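Local coordinates for protein mannuronan C5-epimerase (Pseudomonas syringae pv. tomato, PDB 4NK6) that converts beta-D-mannuronate to alpha-L-guluronate within alginate chains and, in a periplasmic complex, shields the new polymer from degradation on its way to export, at residues Ile53-Met58 against Ile84-Met89; Tyr117-Pro122 against Lys138-Ser143; Ser162-Ser167 against Lys200-Gly205; Gly191-Ile196 against Glu231-Ile236. One frame throughout, in Å; residues are numbered along the deposited sequence.

Contacts 2 to 4 join parallel strands of a right-handed beta-helix, and contact 1 is an antiparallel pair at its N-terminal end. Contact 1 pairs the outermost strand, 53-57, with 86-89, and meets contact 2, centred about 15 Å away, through a probable hydrogen bond from I88 N to P122 O (2.8 Å). Contacts 2 and 3, with centres about 9 Å apart, share one face of the solenoid, strands 139-143 and 162-167 being neighbours joined by a probable bond from L140 N to S162 O. Contact 4 belongs to another face and touches contact 3 where I196 CD1 packs against M201 CE at 4.0 Å. It lies nearest the catalytic region: the P232 side chain is about 11 Å from that of H274, the inferred proton acceptor.

Contact 1 (Ile53-Met58 against Ile84-Met89); sequences ITVARM and IPQAIM
The methyl end of M89 reaches over the backbone of A56 and R57, and this is the dense side of an antiparallel pairing between 53-57 and 86-89. With CG anti to the carbonyl carbon (chi1 -53°) and the chain extended beyond it, M89 runs along the neighbouring strand until CE lies 3.5 Å from A56 O and equally near R57 O. A56 CB flanks the same methyl at 4.1 Å. T54 with M89 and A56 with A87 form hydrogen-bonded pairs, the shortest bond being M89 N to T54 O at 2.7 Å. Past the strand, M58 N adds a fifth backbone bond, to P85 O. M58 then folds back at chi2 and chi3, crossing P85 at about a right angle with CE 3.7 Å from P85 CB; W77 of helix 75-81 touches both residues. On the other face V55 and I88 barely meet each other; L121 packs on V55 and L100 of helix 97-103 on I88, while V55 CG1 rests 3.7 Å from Q86 NE2. The solvent side is at R57 and I84, both exposed: the extended R57 chain runs outward until I84 CG2 sits over one face of the guanidinium, toward its rim. At the far end a water links T54 OG1 to M89 O, donating to the carbonyl, which also accepts T54 N. Chemically, every direct hydrogen bond between the segments is backbone to backbone, so the register does not depend on side-chain polarity; M89 and A56 pack on one face, M58 and P85 at the strand end.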
# COMPACT_ATOMS: atom_id res chain seq x y z
N ILE A 53 10.66 -4.08 28.15
CA ILE A 53 9.42 -3.35 28.02
C ILE A 53 9.45 -2.13 28.93
O ILE A 53 9.78 -2.24 30.11
CB ILE A 53 8.22 -4.24 28.43
CG1 ILE A 53 8.14 -5.50 27.56
CG2 ILE A 53 6.91 -3.43 28.39
CD1 ILE A 53 7.53 -6.71 28.25
N THR A 54 9.12 -0.96 28.38
CA THR A 54 8.98 0.26 29.18
C THR A 54 7.77 1.07 28.76
O THR A 54 7.31 0.99 27.61
CB THR A 54 10.22 1.19 29.11
OG1 THR A 54 10.46 1.58 27.75
CG2 THR A 54 11.47 0.51 29.66
N VAL A 55 7.23 1.83 29.70
CA VAL A 55 6.21 2.82 29.41
C VAL A 55 6.86 4.17 29.69
O VAL A 55 7.22 4.46 30.83
CB VAL A 55 4.97 2.64 30.32
CG1 VAL A 55 3.96 3.76 30.07
CG2 VAL A 55 4.34 1.28 30.09
N ALA A 56 7.05 4.97 28.65
CA ALA A 56 7.81 6.20 28.79
C ALA A 56 7.30 7.29 27.85
O ALA A 56 6.43 7.05 27.02
CB ALA A 56 9.28 5.95 28.55
N ARG A 57 7.88 8.48 27.99
CA ARG A 57 7.43 9.65 27.26
C ARG A 57 7.67 9.54 25.78
O ARG A 57 8.79 9.28 25.33
CB ARG A 57 8.09 10.91 27.79
CG ARG A 57 7.76 11.14 29.22
CD ARG A 57 7.99 12.56 29.59
NE ARG A 57 7.43 12.83 30.90
CZ ARG A 57 7.30 14.05 31.40
NH1 ARG A 57 7.69 15.09 30.69
NH2 ARG A 57 6.78 14.21 32.60
N MET A 58 6.60 9.77 25.04
CA MET A 58 6.54 9.66 23.58
C MET A 58 7.57 10.54 22.88
O MET A 58 8.23 10.11 21.93
CB MET A 58 5.14 10.08 23.14
CG MET A 58 4.66 9.44 21.88
SD MET A 58 2.89 9.21 21.92
CE MET A 58 2.33 10.76 21.22
N ILE A 84 0.77 13.93 29.91
CA ILE A 84 1.97 13.93 29.08
C ILE A 84 2.03 12.61 28.32
O ILE A 84 1.99 11.54 28.93
CB ILE A 84 3.24 14.09 29.93
CG1 ILE A 84 3.10 15.31 30.83
CG2 ILE A 84 4.47 14.21 29.04
CD1 ILE A 84 2.58 16.51 30.08
N PRO A 85 2.12 12.68 26.98
CA PRO A 85 1.94 11.52 26.11
C PRO A 85 3.00 10.45 26.34
O PRO A 85 4.20 10.76 26.32
CB PRO A 85 2.08 12.12 24.70
CG PRO A 85 1.81 13.56 24.87
CD PRO A 85 2.36 13.91 26.21
N GLN A 86 2.55 9.22 26.55
CA GLN A 86 3.43 8.07 26.72
C GLN A 86 3.23 7.03 25.63
O GLN A 86 2.23 7.05 24.91
CB GLN A 86 3.18 7.40 28.07
CG GLN A 86 3.43 8.29 29.27
CD GLN A 86 3.16 7.59 30.57
OE1 GLN A 86 2.00 7.32 30.92
NE2 GLN A 86 4.21 7.26 31.30
N ALA A 87 4.18 6.12 25.51
CA ALA A 87 4.06 4.97 24.63
C ALA A 87 4.56 3.73 25.35
O ALA A 87 5.40 3.81 26.25
CB ALA A 87 4.85 5.20 23.35
N ILE A 88 4.02 2.58 24.98
CA ILE A 88 4.57 1.30 25.38
C ILE A 88 5.72 1.01 24.44
O ILE A 88 5.54 1.01 23.22
CB ILE A 88 3.51 0.19 25.24
CG1 ILE A 88 2.32 0.48 26.16
CG2 ILE A 88 4.12 -1.19 25.52
CD1 ILE A 88 1.07 -0.31 25.83
N MET A 89 6.92 0.79 24.99
CA MET A 89 8.09 0.61 24.14
C MET A 89 8.78 -0.74 24.30
O MET A 89 8.98 -1.23 25.41
CB MET A 89 9.11 1.72 24.39
CG MET A 89 8.53 3.10 24.25
SD MET A 89 9.73 4.39 24.63
CE MET A 89 8.64 5.84 24.55
O HOH W 1 11.66 -0.54 26.22

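Contact 2 (Tyr117-Pro122 against Lys138-Ser143)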
# COMPACT_ATOMS: atom_id res chain seq x y z
N TYR A 117 -7.43 -8.07 23.54
CA TYR A 117 -6.74 -7.02 24.30
C TYR A 117 -7.05 -5.61 23.79
O TYR A 117 -7.19 -5.41 22.58
CB TYR A 117 -5.23 -7.25 24.23
CG TYR A 117 -4.83 -8.68 24.52
CD1 TYR A 117 -4.64 -9.11 25.83
CD2 TYR A 117 -4.65 -9.59 23.50
CE1 TYR A 117 -4.28 -10.42 26.10
CE2 TYR A 117 -4.28 -10.90 23.76
CZ TYR A 117 -4.10 -11.31 25.06
OH TYR A 117 -3.74 -12.61 25.32
N VAL A 118 -7.13 -4.64 24.70
CA VAL A 118 -7.28 -3.24 24.31
C VAL A 118 -6.03 -2.43 24.69
O VAL A 118 -5.69 -2.34 25.87
CB VAL A 118 -8.50 -2.57 24.98
CG1 VAL A 118 -8.64 -1.12 24.50
CG2 VAL A 118 -9.78 -3.35 24.68
N ALA A 119 -5.36 -1.86 23.70
CA ALA A 119 -4.21 -0.99 23.96
C ALA A 119 -4.68 0.46 24.10
O ALA A 119 -5.37 0.98 23.23
CB ALA A 119 -3.19 -1.09 22.83
N ARG A 120 -4.29 1.10 25.19
CA ARG A 120 -4.70 2.49 25.41
C ARG A 120 -3.51 3.46 25.36
O ARG A 120 -3.61 4.60 25.80
CB ARG A 120 -5.48 2.62 26.71
CG ARG A 120 -6.80 1.86 26.68
CD ARG A 120 -7.71 2.26 27.81
NE ARG A 120 -8.96 1.49 27.80
CZ ARG A 120 -9.13 0.33 28.42
NH1 ARG A 120 -8.13 -0.21 29.11
NH2 ARG A 120 -10.29 -0.29 28.37
N LEU A 121 -2.40 2.97 24.82
CA LEU A 121 -1.24 3.80 24.52
C LEU A 121 -0.72 3.34 23.17
O LEU A 121 -1.01 2.23 22.75
CB LEU A 121 -0.14 3.63 25.56
CG LEU A 121 -0.34 4.21 26.97
CD1 LEU A 121 0.88 3.93 27.84
CD2 LEU A 121 -0.64 5.71 26.90
N PRO A 122 0.05 4.20 22.47
CA PRO A 122 0.72 3.72 21.27
C PRO A 122 1.76 2.67 21.65
O PRO A 122 2.23 2.66 22.79
CB PRO A 122 1.43 4.97 20.73
CG PRO A 122 0.70 6.14 21.36
CD PRO A 122 0.23 5.65 22.69
N LYS A 138 -6.38 -13.42 19.83
CA LYS A 138 -7.61 -13.41 19.03
C LYS A 138 -7.81 -12.05 18.38
O LYS A 138 -8.16 -11.96 17.20
CB LYS A 138 -8.82 -13.78 19.90
CG LYS A 138 -10.16 -13.72 19.18
CD LYS A 138 -11.31 -14.05 20.14
CE LYS A 138 -12.67 -13.69 19.56
NZ LYS A 138 -13.10 -14.61 18.46
N GLU A 139 -7.58 -10.98 19.14
CA GLU A 139 -7.69 -9.63 18.60
C GLU A 139 -6.92 -8.61 19.45
O GLU A 139 -7.03 -8.61 20.67
CB GLU A 139 -9.17 -9.20 18.53
CG GLU A 139 -9.38 -7.81 17.92
CD GLU A 139 -10.84 -7.38 17.94
OE1 GLU A 139 -11.25 -6.66 17.01
OE2 GLU A 139 -11.57 -7.75 18.88
N LEU A 140 -6.13 -7.76 18.79
CA LEU A 140 -5.60 -6.57 19.45
C LEU A 140 -6.40 -5.36 18.99
O LEU A 140 -6.38 -4.99 17.81
CB LEU A 140 -4.12 -6.37 19.14
CG LEU A 140 -3.50 -5.07 19.66
CD1 LEU A 140 -3.64 -4.93 21.18
CD2 LEU A 140 -2.03 -4.99 19.25
N ARG A 141 -7.13 -4.76 19.92
CA ARG A 141 -7.91 -3.56 19.66
C ARG A 141 -7.08 -2.34 20.04
O ARG A 141 -6.66 -2.21 21.19
CB ARG A 141 -9.20 -3.58 20.50
CG ARG A 141 -10.03 -4.86 20.34
CD ARG A 141 -11.22 -4.89 21.30
NE ARG A 141 -12.17 -5.95 20.94
CZ ARG A 141 -13.28 -6.22 21.62
NH1 ARG A 141 -13.60 -5.53 22.70
NH2 ARG A 141 -14.08 -7.20 21.20
N LEU A 142 -6.83 -1.46 19.07
CA LEU A 142 -6.12 -0.20 19.32
C LEU A 142 -7.14 0.90 19.59
O LEU A 142 -7.98 1.18 18.74
CB LEU A 142 -5.27 0.20 18.12
CG LEU A 142 -4.27 -0.88 17.66
CD1 LEU A 142 -3.47 -0.43 16.45
CD2 LEU A 142 -3.34 -1.28 18.82
N SER A 143 -7.08 1.50 20.77
CA SER A 143 -8.06 2.48 21.18
C SER A 143 -8.00 3.75 20.34
O SER A 143 -6.99 4.45 20.32
CB SER A 143 -7.88 2.86 22.66
OG SER A 143 -8.76 3.93 22.99
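Y117 and A119 turn their side chains to the same face as L140 and L142, while V118 and R141 point to the other, so two different surfaces form on one parallel pairing. On the apolar face L140 is the bridging group: with CG anti to the backbone N (chi1 174°), its CD1 methyl comes 4.1 Å from Y117 CB and a similar distance from A119 CB. A119 CB also meets L142 CD2, at 4.0 Å, and thus sits beside a methyl from each leucine. The Y117 ring extends beyond the strand toward L97 and V101 of helix 97-103, where Q98 binds its hydroxyl. On the opposite face the V118 and R141 side chains slant past each other, V118 CG2 lying 4.0 Å from R141 CD. R141 then stretches out from CG to NE, and R141 NE donates to E139 OE2 at 2.8 Å in a salt bridge. The acceptor lies almost in the guanidinium plane, yet the carboxylate oxygen is met from above its own plane. W166 adds a cation-pi contact to R141. S143 places CB 3.2 Å from A119 O, while E168 binds both its OG and the guanidinium of R120. Four nearly straight backbone bonds, from Y117 N to E139 O through S143 N to A119 O, set this register. Two strands from successive coils, paired in parallel with like-facing side chains aligned (L140 and L142 beside Y117 and A119), fit the right-handed parallel beta-helix of this family.

Contact 3 (Ser162-Ser167 against Lys200-Gly205); sequences SVNAWS and KMASMG
S162 to A165 run parallel to K200 to A202, the short axes only 3° apart, but the backbone bonding is incomplete. V163 N donates to K200 O at 2.9 Å and A165 N to A202 O at 3.2 Å. Between them, A202 N is 3.8 Å from V163 O and turns instead to N164 OD1 in a weak, bent bond. N164 CG stands anti to its carbonyl carbon (chi1 -69°), which brings the amide across to the other strand; N164 OD1 is also 3.5 Å from A202 CB, and ND2 is held by E139 OE1. On the other face V163 and A165 meet two methionines. M201 lies alongside V163, pointing the same way, its CE 4.1 Å from V163 CB. M204 approaches V163 at a slant from further along the chain: M204 CE is 3.7 Å from V163 CG1 and also meets V163 O, and M204 CG lies by A165 CB, which is tucked close to S203 O. S203, with positive phi and psi, takes the chain out of the strand, and D243 binds its hydroxyl. The face of S162 and N164 is exposed at K200, where S162 OG rests beside K200 CB and the lysine chain leads away, but near N164 and A202 it is covered by L173 of the short antiparallel strand 172-173. Strand 162-167 is flanked on its other side by 139-143, whose L142 packs on V163. Strand 200-202 is followed in turn by 240-242, where E240 touches K200 and F241 touches M201.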
# COMPACT_ATOMS: atom_id res chain seq x y z
N SER A 162 -5.83 -10.76 14.62
CA SER A 162 -6.53 -9.56 14.16
C SER A 162 -5.99 -8.36 14.90
O SER A 162 -5.77 -8.43 16.12
CB SER A 162 -8.04 -9.67 14.41
OG SER A 162 -8.68 -10.46 13.43
N VAL A 163 -5.76 -7.28 14.17
CA VAL A 163 -5.40 -6.00 14.77
C VAL A 163 -6.31 -4.92 14.19
O VAL A 163 -6.25 -4.62 13.01
CB VAL A 163 -3.93 -5.62 14.48
CG1 VAL A 163 -3.55 -4.36 15.26
CG2 VAL A 163 -3.00 -6.80 14.86
N ASN A 164 -7.15 -4.34 15.03
CA ASN A 164 -8.21 -3.46 14.54
C ASN A 164 -8.22 -2.11 15.24
O ASN A 164 -7.97 -2.03 16.44
CB ASN A 164 -9.58 -4.12 14.72
CG ASN A 164 -9.78 -5.31 13.79
OD1 ASN A 164 -9.54 -5.21 12.58
ND2 ASN A 164 -10.23 -6.43 14.34
N ALA A 165 -8.49 -1.06 14.47
CA ALA A 165 -8.78 0.25 15.04
C ALA A 165 -10.12 0.15 15.74
O ALA A 165 -11.13 -0.22 15.13
CB ALA A 165 -8.83 1.29 13.93
N TRP A 166 -10.14 0.50 17.02
CA TRP A 166 -11.30 0.23 17.87
C TRP A 166 -11.83 1.47 18.58
O TRP A 166 -11.09 2.19 19.25
CB TRP A 166 -10.92 -0.84 18.91
CG TRP A 166 -12.09 -1.40 19.67
CD1 TRP A 166 -12.53 -1.03 20.91
CD2 TRP A 166 -12.96 -2.46 19.23
NE1 TRP A 166 -13.62 -1.78 21.26
CE2 TRP A 166 -13.91 -2.66 20.25
CE3 TRP A 166 -13.04 -3.24 18.07
CZ2 TRP A 166 -14.92 -3.62 20.15
CZ3 TRP A 166 -14.04 -4.19 17.98
CH2 TRP A 166 -14.97 -4.37 19.01
N SER A 167 -13.12 1.72 18.42
CA SER A 167 -13.77 2.81 19.13
C SER A 167 -14.35 2.27 20.43
O SER A 167 -15.24 1.42 20.42
CB SER A 167 -14.85 3.45 18.26
OG SER A 167 -15.61 4.40 19.00
N LYS A 200 -6.03 -10.13 9.97
CA LYS A 200 -7.08 -9.20 9.57
C LYS A 200 -6.87 -7.88 10.29
O LYS A 200 -6.62 -7.86 11.49
CB LYS A 200 -8.47 -9.76 9.90
CG LYS A 200 -8.81 -11.08 9.19
CD LYS A 200 -10.22 -11.55 9.54
CE LYS A 200 -10.51 -12.97 9.02
NZ LYS A 200 -10.56 -13.05 7.53
N MET A 201 -6.96 -6.78 9.54
CA MET A 201 -6.98 -5.43 10.11
C MET A 201 -8.09 -4.63 9.47
O MET A 201 -8.32 -4.75 8.27
CB MET A 201 -5.65 -4.69 9.86
CG MET A 201 -4.43 -5.47 10.32
SD MET A 201 -2.94 -4.45 10.36
CE MET A 201 -1.79 -5.64 11.03
N ALA A 202 -8.78 -3.82 10.26
CA ALA A 202 -9.84 -3.00 9.71
C ALA A 202 -9.86 -1.60 10.33
O ALA A 202 -9.44 -1.40 11.47
CB ALA A 202 -11.19 -3.69 9.88
N SER A 203 -10.33 -0.63 9.54
CA SER A 203 -10.69 0.69 10.04
C SER A 203 -9.52 1.58 10.47
O SER A 203 -9.70 2.54 11.21
CB SER A 203 -11.74 0.58 11.15
OG SER A 203 -12.95 0.08 10.60
N MET A 204 -8.33 1.28 9.96
CA MET A 204 -7.15 2.07 10.30
C MET A 204 -6.90 3.22 9.34
O MET A 204 -7.24 3.15 8.16
CB MET A 204 -5.91 1.19 10.27
CG MET A 204 -5.85 0.15 11.37
SD MET A 204 -4.31 -0.75 11.23
CE MET A 204 -4.45 -1.85 12.65
N GLY A 205 -6.24 4.26 9.84
CA GLY A 205 -5.72 5.28 8.97
C GLY A 205 -6.65 6.47 8.81
O GLY A 205 -7.88 6.35 8.94

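Contact 4 (Gly191-Ile196 against Glu231-Ile236); sequences GSQTWI and EPTGWI
W195 points the edge of its indole at the face of W235, a T-shaped pair with five-membered ring centroids 4.9 Å apart and planes at 85°. The touching atom is W195 CD1, which stands over the W235 ring toward its rim, 3.6 Å from W235 CG. Both tryptophans leave the backbone alike, but chi2 is -85° in W195 and -12° in W235, and this difference turns one ring across the other. On the same face Q193 CG lies beside T233 CG2, the two side chains pointing the same way at 3.9 Å. The reverse face carries I196 over I236, in register. Parallel backbone bonds fix these pairs: W235 N to T194 O is the shortest at 2.8 Å. G234 CA comes 3.1 Å from T194 O; a CB there would clash with that oxygen. T233 O is held twice, by T194 N through a bent bond and by a water that also bonds S192 OG and T194 OG1. A second water donates to both S192 O and E231 O near the start of the segments. Further out, Y36 adds an edge-to-face partner for W235 and I45 packs on W195. W189 O binds the S192 hydroxyl, R254 O takes T233 OG1, and H278 NE2 pairs with E231 OE1. Water thus adds further donors to carbonyls already used by the strands and links two hydroxyls, while the indole pair contributes a directional, largely apolar contact, so coils are joined here by hydrogen bonding and aromatic packing together.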
# COMPACT_ATOMS: atom_id res chain seq x y z
N GLY A 191 15.00 1.11 7.96
CA GLY A 191 15.78 0.09 8.63
C GLY A 191 14.93 -0.97 9.32
O GLY A 191 15.47 -1.90 9.90
N SER A 192 13.61 -0.83 9.26
CA SER A 192 12.73 -1.82 9.87
C SER A 192 12.47 -3.00 8.93
O SER A 192 12.56 -2.88 7.71
CB SER A 192 11.40 -1.17 10.25
OG SER A 192 10.65 -0.83 9.09
N GLN A 193 12.15 -4.15 9.51
CA GLN A 193 11.64 -5.27 8.74
C GLN A 193 10.32 -5.71 9.34
O GLN A 193 10.20 -5.85 10.56
CB GLN A 193 12.64 -6.42 8.75
CG GLN A 193 13.88 -6.17 7.89
CD GLN A 193 14.90 -7.29 8.01
OE1 GLN A 193 15.70 -7.31 8.94
NE2 GLN A 193 14.89 -8.22 7.06
N THR A 194 9.33 -5.95 8.48
CA THR A 194 7.97 -6.20 8.95
C THR A 194 7.33 -7.36 8.20
O THR A 194 7.30 -7.35 6.97
CB THR A 194 7.09 -4.95 8.72
OG1 THR A 194 7.68 -3.83 9.38
CG2 THR A 194 5.67 -5.17 9.24
N TRP A 195 6.81 -8.34 8.93
CA TRP A 195 6.11 -9.44 8.28
C TRP A 195 4.71 -9.65 8.86
O TRP A 195 4.53 -9.88 10.06
CB TRP A 195 6.94 -10.72 8.35
CG TRP A 195 8.35 -10.55 7.85
CD1 TRP A 195 8.77 -10.63 6.55
CD2 TRP A 195 9.50 -10.25 8.63
NE1 TRP A 195 10.13 -10.43 6.49
CE2 TRP A 195 10.60 -10.18 7.75
CE3 TRP A 195 9.72 -10.06 10.00
CZ2 TRP A 195 11.90 -9.92 8.18
CZ3 TRP A 195 11.01 -9.79 10.43
CH2 TRP A 195 12.08 -9.73 9.53
N ILE A 196 3.71 -9.56 7.99
CA ILE A 196 2.32 -9.70 8.40
C ILE A 196 1.71 -10.84 7.59
O ILE A 196 1.71 -10.79 6.36
CB ILE A 196 1.53 -8.38 8.18
CG1 ILE A 196 2.04 -7.29 9.12
CG2 ILE A 196 0.04 -8.58 8.42
CD1 ILE A 196 1.49 -5.89 8.77
N GLU A 231 16.66 1.39 3.39
CA GLU A 231 15.23 1.45 3.13
C GLU A 231 14.51 0.30 3.82
O GLU A 231 15.04 -0.81 3.91
CB GLU A 231 14.99 1.48 1.62
CG GLU A 231 15.84 2.55 0.94
CD GLU A 231 15.55 2.71 -0.54
OE1 GLU A 231 15.52 1.69 -1.26
OE2 GLU A 231 15.37 3.86 -0.99
N PRO A 232 13.30 0.56 4.34
CA PRO A 232 12.58 -0.50 5.04
C PRO A 232 12.14 -1.59 4.06
O PRO A 232 12.11 -1.34 2.85
CB PRO A 232 11.35 0.22 5.61
CG PRO A 232 11.13 1.38 4.65
CD PRO A 232 12.51 1.80 4.21
N THR A 233 11.81 -2.77 4.56
CA THR A 233 11.29 -3.84 3.71
C THR A 233 10.39 -4.78 4.51
O THR A 233 10.13 -4.54 5.70
CB THR A 233 12.42 -4.63 3.05
OG1 THR A 233 11.88 -5.45 2.00
CG2 THR A 233 13.14 -5.52 4.09
N GLY A 234 9.91 -5.84 3.86
CA GLY A 234 9.05 -6.81 4.52
C GLY A 234 8.00 -7.44 3.63
O GLY A 234 8.04 -7.32 2.41
N TRP A 235 7.06 -8.15 4.26
CA TRP A 235 6.02 -8.86 3.53
C TRP A 235 4.68 -8.59 4.16
O TRP A 235 4.58 -8.44 5.37
CB TRP A 235 6.20 -10.39 3.60
CG TRP A 235 7.51 -10.99 3.15
CD1 TRP A 235 8.52 -10.39 2.46
CD2 TRP A 235 7.92 -12.35 3.38
NE1 TRP A 235 9.54 -11.29 2.24
CE2 TRP A 235 9.20 -12.50 2.80
CE3 TRP A 235 7.33 -13.45 4.01
CZ2 TRP A 235 9.90 -13.71 2.84
CZ3 TRP A 235 8.02 -14.65 4.05
CH2 TRP A 235 9.30 -14.77 3.47
N ILE A 236 3.65 -8.59 3.33
CA ILE A 236 2.28 -8.65 3.81
C ILE A 236 1.59 -9.72 2.97
O ILE A 236 1.38 -9.53 1.77
CB ILE A 236 1.57 -7.31 3.66
CG1 ILE A 236 2.16 -6.30 4.64
CG2 ILE A 236 0.08 -7.47 3.94
CD1 ILE A 236 1.72 -4.86 4.39
O HOH W 2 9.24 -2.56 7.59
O HOH W 3 15.09 -2.64 6.31